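Local coordinates for putative fimbrium subunit Fim1C (Bacteroides uniformis, PDB 4K4K), which is a putative component of the fimbrial tip, part of the surface filaments that mediate cell adhesion and biofilm formation, at residues A[217-222]-A[227-232]. Sequence-based numbering, arbitrary orientation.
Sequences ALTFTV and GQAFHW
A β-hairpin formed by strands 217-222 and 228-233 brings L218 and F220 into hydrogen-bonded pairs with W232 and F230, and it illustrates how an amphipathic antiparallel ladder sorts its side chains. At the central pair the amide N of F220 lies 2.8 Å from the carbonyl O of F230, and this bond and its return from F230 N to F220 O are both nearly straight. The bonds joining L218 and W232 are more bent, near 150° at the hydrogen, while V222 N reaches Q228 O at 2.9 Å. Between these rungs, CA-H...O contacts such as T219 CA to F230 O (3.3 Å) fill in the ladder.

In this Mfa-like member of the fimbrillin superfamily, the other edge of strand 217-222 pairs with strand 164-177, so the hairpin extends a β-sheet. The face bearing L218, F220, V222, F230 and W232 turns inward: F220 packs on I253 and F230 on I255 of strand 247-256, and W232 meets the ring of Y251. Within the hairpin, CD1 of L218 rests 3.8 Å from CE3 of W232, the two side chains running alongside each other. V222 slants across F230, its CG2 meeting the ring edge at CE2 (3.8 Å).

The opposite face carries T219, T221, A229 and H231. Here ND1 of H231 donates to OG1 of T219 at 3.0 Å, the hydroxyl oxygen lying 21° out of the imidazole plane. In T219, OG1 sits beside the backbone N (chi1 -62°), leaving CG2 to touch both the imidazole and CB of A229.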
ATOM      1  N   ALA A 217      19.685   5.982  -4.028  1.00 31.52           N
ATOM      2  CA  ALA A 217      20.081   7.069  -3.156  1.00 31.20           C
ATOM      3  C   ALA A 217      18.926   8.013  -2.898  1.00 32.46           C
ATOM      4  O   ALA A 217      18.084   8.226  -3.774  1.00 30.68           O
ATOM      5  CB  ALA A 217      21.258   7.839  -3.767  1.00 33.64           C
ATOM      6  N   LEU A 218      18.882   8.573  -1.693  1.00 28.45           N
ATOM      7  CA  LEU A 218      17.962   9.648  -1.350  1.00 27.47           C
ATOM      8  C   LEU A 218      18.659  10.964  -1.663  1.00 33.19           C
ATOM      9  O   LEU A 218      19.822  11.137  -1.274  1.00 34.00           O
ATOM     10  CB  LEU A 218      17.543   9.631   0.135  1.00 27.11           C
ATOM     11  CG  LEU A 218      16.738   8.463   0.657  1.00 30.58           C
ATOM     12  CD1 LEU A 218      16.388   8.685   2.116  1.00 31.38           C
ATOM     13  CD2 LEU A 218      15.441   8.253  -0.154  1.00 29.72           C
ATOM     14  N   THR A 219      17.976  11.890  -2.353  1.00 28.50           N
ATOM     15  CA  THR A 219      18.542  13.215  -2.637  1.00 28.27           C
ATOM     16  C   THR A 219      17.730  14.241  -1.866  1.00 31.98           C
ATOM     17  O   THR A 219      16.505  14.279  -1.986  1.00 30.26           O
ATOM     18  CB  THR A 219      18.619  13.525  -4.151  1.00 33.65           C
ATOM     19  OG1 THR A 219      19.479  12.558  -4.756  1.00 32.77           O
ATOM     20  CG2 THR A 219      19.169  14.943  -4.453  1.00 33.90           C
ATOM     21  N   PHE A 220      18.418  15.078  -1.079  1.00 29.52           N
ATOM     22  CA  PHE A 220      17.797  16.155  -0.325  1.00 29.22           C
ATOM     23  C   PHE A 220      18.251  17.469  -0.917  1.00 33.93           C
ATOM     24  O   PHE A 220      19.441  17.766  -0.832  1.00 34.33           O
ATOM     25  CB  PHE A 220      18.193  16.086   1.171  1.00 30.90           C
ATOM     26  CG  PHE A 220      17.856  14.763   1.803  1.00 30.56           C
ATOM     27  CD1 PHE A 220      18.771  13.711   1.789  1.00 32.61           C
ATOM     28  CD2 PHE A 220      16.607  14.547   2.371  1.00 31.83           C
ATOM     29  CE1 PHE A 220      18.438  12.468   2.334  1.00 32.59           C
ATOM     30  CE2 PHE A 220      16.272  13.305   2.904  1.00 33.72           C
ATOM     31  CZ  PHE A 220      17.189  12.274   2.871  1.00 32.76           C
ATOM     32  N   THR A 221      17.334  18.240  -1.528  1.00 31.52           N
ATOM     33  CA  THR A 221      17.659  19.551  -2.112  0.50 32.46           C
ATOM     34  C   THR A 221      17.211  20.601  -1.106  1.00 37.39           C
ATOM     35  O   THR A 221      16.011  20.699  -0.839  1.00 36.54           O
ATOM     36  CB  THR A 221      16.995  19.698  -3.493  0.50 36.84           C
ATOM     37  OG1 THR A 221      17.211  18.505  -4.251  0.50 33.86           O
ATOM     38  CG2 THR A 221      17.498  20.922  -4.263  0.50 36.46           C
ATOM     39  N   VAL A 222      18.158  21.344  -0.531  1.00 37.96           N
ATOM     40  CA  VAL A 222      17.891  22.340   0.486  1.00 39.65           C
ATOM     41  C   VAL A 222      17.931  23.748  -0.130  1.00 49.83           C
ATOM     42  O   VAL A 222      19.011  24.235  -0.457  1.00 50.97           O
ATOM     43  CB  VAL A 222      18.889  22.190   1.664  1.00 43.07           C
ATOM     44  CG1 VAL A 222      18.533  23.132   2.802  1.00 43.32           C
ATOM     45  CG2 VAL A 222      18.942  20.737   2.164  1.00 42.05           C
ATOM     46  N   GLY A 227      19.928  25.911  -2.922  1.00 67.83           N
ATOM     47  CA  GLY A 227      19.506  24.726  -3.665  1.00 65.93           C
ATOM     48  C   GLY A 227      20.492  23.571  -3.662  1.00 66.02           C
ATOM     49  O   GLY A 227      20.406  22.701  -4.534  1.00 64.82           O
ATOM     50  N   GLN A 228      21.431  23.540  -2.681  1.00 60.31           N
ATOM     51  CA  GLN A 228      22.432  22.476  -2.583  1.00 58.85           C
ATOM     52  C   GLN A 228      21.763  21.129  -2.362  1.00 57.35           C
ATOM     53  O   GLN A 228      20.796  21.032  -1.593  1.00 55.36           O
ATOM     54  CB  GLN A 228      23.446  22.744  -1.466  1.00 61.13           C
ATOM     55  CG  GLN A 228      24.728  21.921  -1.599  1.00 82.24           C
ATOM     56  CD  GLN A 228      25.793  22.313  -0.606  1.00109.03           C
ATOM     57  OE1 GLN A 228      25.604  23.194   0.241  1.00106.93           O
ATOM     58  NE2 GLN A 228      26.948  21.673  -0.701  1.00102.17           N
ATOM     59  N   ALA A 229      22.282  20.100  -3.055  1.00 50.42           N
ATOM     60  CA  ALA A 229      21.758  18.745  -2.970  1.00 47.37           C
ATOM     61  C   ALA A 229      22.721  17.815  -2.243  1.00 46.73           C
ATOM     62  O   ALA A 229      23.906  17.759  -2.571  1.00 47.66           O
ATOM     63  CB  ALA A 229      21.456  18.204  -4.358  1.00 47.77           C
ATOM     64  N   PHE A 230      22.194  17.112  -1.231  1.00 38.80           N
ATOM     65  CA  PHE A 230      22.875  16.085  -0.439  1.00 36.75           C
ATOM     66  C   PHE A 230      22.370  14.737  -0.903  1.00 40.09           C
ATOM     67  O   PHE A 230      21.166  14.612  -1.146  1.00 36.91           O
ATOM     68  CB  PHE A 230      22.575  16.255   1.052  1.00 37.76           C
ATOM     69  CG  PHE A 230      23.053  17.532   1.683  1.00 40.20           C
ATOM     70  CD1 PHE A 230      24.311  17.611   2.249  1.00 44.28           C
ATOM     71  CD2 PHE A 230      22.221  18.639   1.761  1.00 42.33           C
ATOM     72  CE1 PHE A 230      24.754  18.793   2.833  1.00 45.94           C
ATOM     73  CE2 PHE A 230      22.662  19.820   2.356  1.00 46.50           C
ATOM     74  CZ  PHE A 230      23.922  19.883   2.896  1.00 44.91           C
ATOM     75  N   HIS A 231      23.270  13.749  -1.046  1.00 37.65           N
ATOM     76  CA  HIS A 231      22.929  12.393  -1.488  1.00 36.99           C
ATOM     77  C   HIS A 231      23.310  11.392  -0.422  1.00 39.94           C
ATOM     78  O   HIS A 231      24.365  11.530   0.205  1.00 38.81           O
ATOM     79  CB  HIS A 231      23.618  12.054  -2.822  1.00 39.08           C
ATOM     80  CG  HIS A 231      23.476  13.134  -3.858  1.00 43.32           C
ATOM     81  ND1 HIS A 231      22.376  13.188  -4.700  1.00 44.80           N
ATOM     82  CD2 HIS A 231      24.278  14.196  -4.121  1.00 46.29           C
ATOM     83  CE1 HIS A 231      22.555  14.260  -5.459  1.00 44.46           C
ATOM     84  NE2 HIS A 231      23.676  14.907  -5.140  1.00 45.77           N
ATOM     85  N   TRP A 232      22.451  10.391  -0.190  1.00 35.70           N
ATOM     86  CA  TRP A 232      22.726   9.366   0.810  1.00 36.47           C
ATOM     87  C   TRP A 232      22.346   8.003   0.248  1.00 39.48           C
ATOM     88  O   TRP A 232      21.246   7.850  -0.289  1.00 36.17           O
ATOM     89  CB  TRP A 232      21.992   9.675   2.123  1.00 35.34           C
ATOM     90  CG  TRP A 232      22.109   8.575   3.146  1.00 36.53           C
ATOM     91  CD1 TRP A 232      23.165   8.323   3.976  1.00 40.46           C
ATOM     92  CD2 TRP A 232      21.142   7.552   3.399  1.00 35.33           C
ATOM     93  NE1 TRP A 232      22.912   7.205   4.739  1.00 39.94           N
ATOM     94  CE2 TRP A 232      21.677   6.706   4.399  1.00 40.03           C
ATOM     95  CE3 TRP A 232      19.868   7.259   2.871  1.00 35.34           C
ATOM     96  CZ2 TRP A 232      20.969   5.607   4.904  1.00 39.30           C
ATOM     97  CZ3 TRP A 232      19.166   6.179   3.381  1.00 36.09           C
ATOM     98  CH2 TRP A 232      19.709   5.370   4.385  1.00 37.67           C
TER